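Local coordinates for protein endo-1,4-beta-xylanase (Pseudoalteromonas haloplanktis, PDB 1H12) that hydrolyses internal beta-1,4-xylosidic linkages of xylan as a cold-adapted family 8 glycoside hydrolase, and probably also attacks beta-1,4-glucans, at residues F2-P6 and L352-A358; V285-V289 and W301-V306; A105-N109 and V134-E139. Residue numbers count along the deposited sequence, not the author numbering.

Contact 1: F2-P6 and L352-A358; sequences FNNNP and LLASTNA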
# COMPACT_ATOMS: atom_id res chain seq x y z
N PHE A 2 20.33 15.18 -0.62
CA PHE A 2 19.86 13.87 -0.19
C PHE A 2 20.62 13.32 0.96
O PHE A 2 21.88 13.30 0.92
CB PHE A 2 19.97 12.91 -1.37
CG PHE A 2 19.53 11.50 -1.07
CD1 PHE A 2 18.24 11.20 -0.69
CD2 PHE A 2 20.43 10.46 -1.16
CE1 PHE A 2 17.83 9.89 -0.45
CE2 PHE A 2 20.01 9.14 -0.89
CZ PHE A 2 18.73 8.87 -0.53
N ASN A 3 19.94 12.85 1.99
CA ASN A 3 20.59 12.16 3.10
C ASN A 3 20.80 10.70 2.72
O ASN A 3 19.87 9.88 2.77
CB ASN A 3 19.75 12.26 4.35
CG ASN A 3 20.43 11.67 5.54
OD1 ASN A 3 21.49 11.04 5.40
ND2 ASN A 3 19.83 11.80 6.71
N ASN A 4 22.01 10.36 2.32
CA ASN A 4 22.37 9.02 1.95
C ASN A 4 22.81 8.17 3.10
O ASN A 4 23.29 7.04 2.87
CB ASN A 4 23.37 9.03 0.84
CG ASN A 4 24.74 9.44 1.29
OD1 ASN A 4 24.89 10.07 2.29
ND2 ASN A 4 25.74 9.04 0.56
N ASN A 5 22.60 8.62 4.32
CA ASN A 5 22.90 7.85 5.50
C ASN A 5 21.68 7.82 6.45
O ASN A 5 21.68 8.38 7.53
CB ASN A 5 24.08 8.55 6.24
CG ASN A 5 24.65 7.71 7.35
OD1 ASN A 5 24.48 6.45 7.36
ND2 ASN A 5 25.38 8.37 8.31
N PRO A 6 20.60 7.18 6.00
CA PRO A 6 19.37 7.19 6.80
C PRO A 6 19.58 6.63 8.16
O PRO A 6 20.28 5.64 8.34
CB PRO A 6 18.43 6.35 5.96
CG PRO A 6 19.31 5.46 5.17
CD PRO A 6 20.50 6.40 4.76
N LEU A 352 13.47 5.39 -1.83
CA LEU A 352 14.68 6.19 -1.56
C LEU A 352 14.91 6.50 -0.12
O LEU A 352 16.05 6.82 0.26
CB LEU A 352 14.66 7.47 -2.39
CG LEU A 352 14.64 7.26 -3.89
CD1 LEU A 352 14.46 8.62 -4.55
CD2 LEU A 352 15.92 6.54 -4.36
N LEU A 353 13.90 6.40 0.73
CA LEU A 353 14.08 6.56 2.17
C LEU A 353 14.97 5.49 2.79
O LEU A 353 15.40 5.64 3.92
CB LEU A 353 12.72 6.65 2.85
CG LEU A 353 11.89 7.87 2.49
CD1 LEU A 353 10.43 7.69 2.80
CD2 LEU A 353 12.44 9.12 3.23
N ALA A 354 15.25 4.42 2.05
CA ALA A 354 16.21 3.40 2.45
C ALA A 354 17.45 3.38 1.55
O ALA A 354 18.33 2.55 1.80
CB ALA A 354 15.58 2.00 2.44
N SER A 355 17.54 4.25 0.57
CA SER A 355 18.68 4.26 -0.40
C SER A 355 19.89 4.97 0.20
O SER A 355 19.77 5.91 0.98
CB SER A 355 18.27 5.06 -1.67
OG SER A 355 19.44 5.18 -2.59
N THR A 356 21.07 4.51 -0.23
CA THR A 356 22.33 5.18 0.16
C THR A 356 23.08 5.74 -1.01
O THR A 356 24.26 6.09 -0.85
CB THR A 356 23.21 4.22 0.99
OG1 THR A 356 23.55 3.06 0.22
CG2 THR A 356 22.58 3.76 2.21
N ASN A 357 22.45 5.84 -2.17
CA ASN A 357 23.08 6.26 -3.40
C ASN A 357 22.46 7.56 -3.89
O ASN A 357 21.37 7.59 -4.42
CB ASN A 357 22.96 5.14 -4.43
CG ASN A 357 23.70 5.41 -5.71
OD1 ASN A 357 23.71 6.52 -6.28
ND2 ASN A 357 24.32 4.34 -6.23
N ALA A 358 23.17 8.67 -3.73
CA ALA A 358 22.65 9.99 -4.10
C ALA A 358 22.39 10.11 -5.56
O ALA A 358 21.41 10.78 -5.96
CB ALA A 358 23.61 11.09 -3.56
O HOH W 1 18.00 7.66 2.54
O HOH W 2 25.82 8.68 -2.52
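The two backbones come closest where the CA atoms of Asn4 and Thr356 lie 4.2 Å apart, yet no direct hydrogen bond joins 2-6 to 352-358. A CA-H...O contact takes that place, Thr356 CA to Asn4 O at 3.4 Å, and water 1 lies 2.9 Å from both Asn3 O and Ser355 O, where acceptors outnumber its protons. Water 2 accepts from Asn4 ND2 (3.1 Å) and Ala358 N (2.9 Å). Phe2 sends its ring into the bend of 352-358: CZ lies 3.5 Å from Leu352 O and from Ser355 O, both at the ring edge, and CD2 lies 4.0 Å from Ala358 CB. Pro6 CB rests 3.7 Å from Leu353 O. Each segment also has a local side-chain turn: an Asx turn (Asn5 N to Asn3 OD1, 2.9 Å) and an ST turn (Asn357 N to Ser355 OG, 3.1 Å). Asn357 OD1 caps Gln360 N, and the N-terminal arm packs on this N-capped loop between helices 342-351 and 358-369 of the helix-rich family 8 fold.

Contact 2: V285-V289 and W301-V306; sequences VIMNV and WHKSAV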
# COMPACT_ATOMS: atom_id res chain seq x y z
N VAL A 285 6.63 -3.31 -2.88
CA VAL A 285 7.52 -3.88 -1.88
C VAL A 285 8.61 -2.89 -1.49
O VAL A 285 8.79 -2.63 -0.29
CB VAL A 285 8.10 -5.21 -2.32
CG1 VAL A 285 9.07 -5.74 -1.28
CG2 VAL A 285 7.02 -6.25 -2.59
N ILE A 286 9.37 -2.35 -2.44
CA ILE A 286 10.43 -1.44 -2.01
C ILE A 286 9.88 -0.10 -1.48
O ILE A 286 10.54 0.55 -0.67
CB ILE A 286 11.56 -1.27 -3.01
CG1 ILE A 286 11.13 -0.57 -4.33
CG2 ILE A 286 12.26 -2.62 -3.24
CD1 ILE A 286 12.31 -0.23 -5.24
N MET A 287 8.67 0.27 -1.88
CA MET A 287 7.98 1.37 -1.23
C MET A 287 7.80 1.07 0.28
O MET A 287 8.08 1.93 1.12
CB MET A 287 6.62 1.60 -1.89
CG MET A 287 5.82 2.71 -1.38
SD MET A 287 4.23 2.80 -2.17
CE MET A 287 3.33 1.53 -1.79
N ASN A 288 7.33 -0.13 0.58
CA ASN A 288 7.14 -0.55 1.95
C ASN A 288 8.45 -0.62 2.71
O ASN A 288 8.49 -0.32 3.90
CB ASN A 288 6.46 -1.90 2.00
CG ASN A 288 5.06 -1.92 1.47
OD1 ASN A 288 4.37 -0.88 1.43
ND2 ASN A 288 4.60 -3.11 1.08
N VAL A 289 9.52 -1.04 2.05
CA VAL A 289 10.85 -1.07 2.68
C VAL A 289 11.29 0.37 3.03
O VAL A 289 11.81 0.60 4.11
CB VAL A 289 11.86 -1.80 1.79
CG1 VAL A 289 13.27 -1.70 2.36
CG2 VAL A 289 11.49 -3.25 1.62
N TRP A 301 19.63 -4.56 5.80
CA TRP A 301 18.80 -5.25 4.81
C TRP A 301 17.93 -4.27 4.02
O TRP A 301 17.69 -4.50 2.83
CB TRP A 301 17.96 -6.36 5.42
CG TRP A 301 16.76 -5.92 6.25
CD1 TRP A 301 16.70 -5.71 7.59
CD2 TRP A 301 15.44 -5.69 5.74
NE1 TRP A 301 15.42 -5.33 7.95
CE2 TRP A 301 14.63 -5.29 6.83
CE3 TRP A 301 14.89 -5.78 4.48
CZ2 TRP A 301 13.27 -5.00 6.68
CZ3 TRP A 301 13.53 -5.43 4.35
CH2 TRP A 301 12.76 -5.07 5.42
N HIS A 302 17.43 -3.20 4.64
CA HIS A 302 16.61 -2.25 3.91
C HIS A 302 17.41 -1.63 2.78
O HIS A 302 16.94 -1.48 1.65
CB HIS A 302 16.12 -1.08 4.76
CG HIS A 302 15.27 -1.44 5.94
ND1 HIS A 302 15.81 -1.81 7.16
CD2 HIS A 302 13.92 -1.39 6.10
CE1 HIS A 302 14.79 -1.96 7.99
NE2 HIS A 302 13.63 -1.73 7.38
N LYS A 303 18.63 -1.23 3.11
CA LYS A 303 19.50 -0.52 2.18
C LYS A 303 19.87 -1.42 1.03
O LYS A 303 19.86 -1.01 -0.13
CB LYS A 303 20.73 -0.01 2.94
CG LYS A 303 20.43 0.97 4.02
CD LYS A 303 21.70 1.19 4.94
CE LYS A 303 21.49 1.89 6.08
NZ LYS A 303 22.82 2.04 6.84
N SER A 304 20.27 -2.65 1.32
CA SER A 304 20.63 -3.58 0.27
C SER A 304 19.44 -3.87 -0.64
O SER A 304 19.55 -3.93 -1.86
CB SER A 304 21.17 -4.89 0.92
OG SER A 304 21.49 -5.84 -0.05
N ALA A 305 18.27 -4.11 -0.05
CA ALA A 305 17.07 -4.42 -0.83
C ALA A 305 16.79 -3.32 -1.84
O ALA A 305 16.60 -3.59 -3.03
CB ALA A 305 15.87 -4.59 0.10
N VAL A 306 16.76 -2.08 -1.35
CA VAL A 306 16.43 -0.99 -2.27
C VAL A 306 17.57 -0.67 -3.23
O VAL A 306 17.31 -0.46 -4.43
CB VAL A 306 15.86 0.25 -1.56
CG1 VAL A 306 14.67 -0.19 -0.65
CG2 VAL A 306 16.86 1.04 -0.84
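This is a buried helix-helix contact between consecutive helices, 283-296 and 300-318, joined by a short connection. The local axes approach to 9.9 Å, and their N-to-C directions differ by 149°, so the pair runs roughly antiparallel. At that separation the backbones do not bond to each other; side chains fill the gap, and each helix satisfies its own amides, as in Val289 N to Val285 O at 2.9 Å and Val306 N to His302 O at 3.1 Å. Val289 is the central residue. Its CG1 sits 3.6 Å from Val306 CG1 and 4.5 Å from Ala305 CB, while its CG2 meets Trp301 CZ3 at 4.0 Å. One turn earlier, Ile286 CB lies 4.1 Å from Val306 CG1, which thus touches both residues. Trp301 and His302 start sideways from their helix, but the ends of their side chains come nearer to the partner helix. The edge of the His302 ring approaches the backbone, CD2 lying 3.5 Å from Val289 O, and NE2 hydrogen-bonds to Asp292, a second link to helix 283-296. Phe240 of helix 219-243 packs on Ile286 and Ala305, extending the apolar layer. The result is a helical hairpin, the building unit of the (alpha/alpha)6 barrel found in glycoside hydrolase family 8.

Contact 3: A105-N109 and V134-E139; sequences AYQKN and VYKVDE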
# COMPACT_ATOMS: atom_id res chain seq x y z
N ALA A 105 -20.38 -0.55 5.15
CA ALA A 105 -21.71 -0.93 4.70
C ALA A 105 -21.68 -1.95 3.57
O ALA A 105 -22.52 -2.85 3.55
CB ALA A 105 -22.48 0.29 4.21
N TYR A 106 -20.79 -1.76 2.62
CA TYR A 106 -20.89 -2.45 1.34
C TYR A 106 -19.74 -3.42 1.06
O TYR A 106 -19.96 -4.41 0.35
CB TYR A 106 -21.02 -1.43 0.21
CG TYR A 106 -22.14 -0.47 0.37
CD1 TYR A 106 -23.44 -0.89 0.51
CD2 TYR A 106 -21.93 0.90 0.40
CE1 TYR A 106 -24.49 -0.00 0.66
CE2 TYR A 106 -22.96 1.78 0.56
CZ TYR A 106 -24.25 1.33 0.71
OH TYR A 106 -25.28 2.24 0.86
N GLN A 107 -18.53 -3.16 1.55
CA GLN A 107 -17.43 -4.09 1.37
C GLN A 107 -17.40 -5.20 2.39
O GLN A 107 -17.03 -6.33 2.09
CB GLN A 107 -16.09 -3.34 1.27
CG GLN A 107 -15.97 -2.51 0.03
CD GLN A 107 -14.76 -1.57 0.01
OE1 GLN A 107 -14.45 -0.93 1.02
NE2 GLN A 107 -14.12 -1.46 -1.15
N LYS A 108 -17.76 -4.90 3.64
CA LYS A 108 -17.66 -5.88 4.71
C LYS A 108 -18.58 -7.06 4.43
O LYS A 108 -19.81 -6.88 4.26
CB LYS A 108 -18.04 -5.24 6.03
CG LYS A 108 -17.83 -6.16 7.20
CD LYS A 108 -18.42 -5.57 8.50
CE LYS A 108 -18.53 -6.62 9.57
NZ LYS A 108 -19.20 -6.09 10.77
N ASN A 109 -18.07 -8.27 4.51
CA ASN A 109 -18.91 -9.48 4.50
C ASN A 109 -19.50 -9.64 5.89
O ASN A 109 -18.83 -9.44 6.92
CB ASN A 109 -18.08 -10.71 4.17
CG ASN A 109 -17.54 -10.74 2.77
OD1 ASN A 109 -16.31 -11.08 2.57
ND2 ASN A 109 -18.34 -10.51 1.80
N VAL A 134 -24.77 -1.17 -5.95
CA VAL A 134 -23.56 -1.88 -5.63
C VAL A 134 -23.80 -3.34 -5.29
O VAL A 134 -24.82 -3.70 -4.68
CB VAL A 134 -22.83 -1.16 -4.49
CG1 VAL A 134 -23.54 -1.22 -3.16
CG2 VAL A 134 -21.40 -1.56 -4.40
N TYR A 135 -22.86 -4.20 -5.69
CA TYR A 135 -22.90 -5.61 -5.32
C TYR A 135 -21.50 -6.15 -5.30
O TYR A 135 -20.56 -5.58 -5.87
CB TYR A 135 -23.79 -6.44 -6.30
CG TYR A 135 -23.18 -6.63 -7.66
CD1 TYR A 135 -23.17 -5.60 -8.60
CD2 TYR A 135 -22.54 -7.81 -8.01
CE1 TYR A 135 -22.56 -5.77 -9.84
CE2 TYR A 135 -21.97 -8.00 -9.23
CZ TYR A 135 -21.98 -6.99 -10.17
OH TYR A 135 -21.35 -7.13 -11.40
N LYS A 136 -21.34 -7.24 -4.59
CA LYS A 136 -20.04 -7.91 -4.47
C LYS A 136 -19.82 -8.87 -5.62
O LYS A 136 -20.62 -9.79 -5.88
CB LYS A 136 -19.97 -8.71 -3.16
CG LYS A 136 -20.12 -7.83 -1.92
CD LYS A 136 -20.05 -8.59 -0.62
CE LYS A 136 -20.05 -7.70 0.61
NZ LYS A 136 -21.40 -7.05 0.79
N VAL A 137 -18.75 -8.65 -6.33
CA VAL A 137 -18.32 -9.55 -7.43
C VAL A 137 -17.56 -10.72 -6.85
O VAL A 137 -17.75 -11.88 -7.27
CB VAL A 137 -17.49 -8.80 -8.47
CG1 VAL A 137 -17.00 -9.76 -9.56
CG2 VAL A 137 -18.25 -7.64 -9.09
N ASP A 138 -16.64 -10.44 -5.94
CA ASP A 138 -15.79 -11.46 -5.31
C ASP A 138 -15.75 -11.11 -3.83
O ASP A 138 -15.29 -10.03 -3.44
CB ASP A 138 -14.45 -11.49 -5.95
CG ASP A 138 -13.59 -12.65 -5.53
OD1 ASP A 138 -13.81 -13.24 -4.46
OD2 ASP A 138 -12.57 -12.94 -6.25
N GLU A 139 -16.26 -12.00 -2.99
CA GLU A 139 -16.30 -11.83 -1.55
C GLU A 139 -14.95 -12.10 -0.88
O GLU A 139 -14.79 -11.74 0.28
CB GLU A 139 -17.29 -12.77 -0.93
CG GLU A 139 -18.75 -12.51 -1.32
CD GLU A 139 -19.69 -13.57 -0.74
OE1 GLU A 139 -19.29 -14.73 -0.66
OE2 GLU A 139 -20.79 -13.28 -0.35
O HOH W 3 -21.73 -5.45 3.12
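Here the C-terminal end of helix 93-107 packs against the edge strand 134-136 of a five-stranded antiparallel sheet, an alpha/beta contact at the periphery of the family 8 catalytic fold. Ala105 contributes its carbonyl, whose O accepts from water 3 at 2.8 Å. Tyr106 follows with its ring lying against the strand: Val134 CG1 sits over one face, 4.1 Å from the ring centroid and 27° off the normal, a CH-pi contact. Phe102 and Tyr53 make edge-to-face contacts with the same ring. The Tyr106 carbonyl, near the end of the helix, takes up the Lys136 ammonium. The CA-to-CB bond of Gln107 points away from the strand, and its side chain touches helix 77-89, but its O lies 3.6 Å from Lys136 CE. By Lys108 the chain has left the helix; its CA-to-CB bond points away and its NZ forms a salt bridge with Asp111, while Lys108 O receives water 3 at 2.7 Å and lies 3.7 Å from Lys136 CE. Asn109 then reaches across to Glu139, beyond the corner the second segment turns at Val137. The Glu139 carboxylate pairs instead with Lys118. Lys136 therefore bridges strand to helix end through its terminal nitrogen: NZ donates to Tyr106 O at 3.0 Å and to water 3 at 2.8 Å.

Overall arrangement
Contacts 1 and 2 are neighbours, centres 11 Å apart, and meet directly: Ala354 O packs 3.4 Å from Val306 CG2, so the loop under the N-terminal arm also rests on helix 300-318. Contact 3 sits on the opposite side of the molecule, with nearest atoms about 26 Å from contact 1 and about 18 Å from contact 2. Chemistry follows place. Contact 2, the most buried, is largely apolar; contacts 1 and 3 are partly buried and use water, between carbonyls of both segments in contact 1, between helix-end carbonyls and a lysine ammonium in contact 3. Contact 3 alone has a direct hydrogen bond between its segments. In sequence, contact 1 encloses the others.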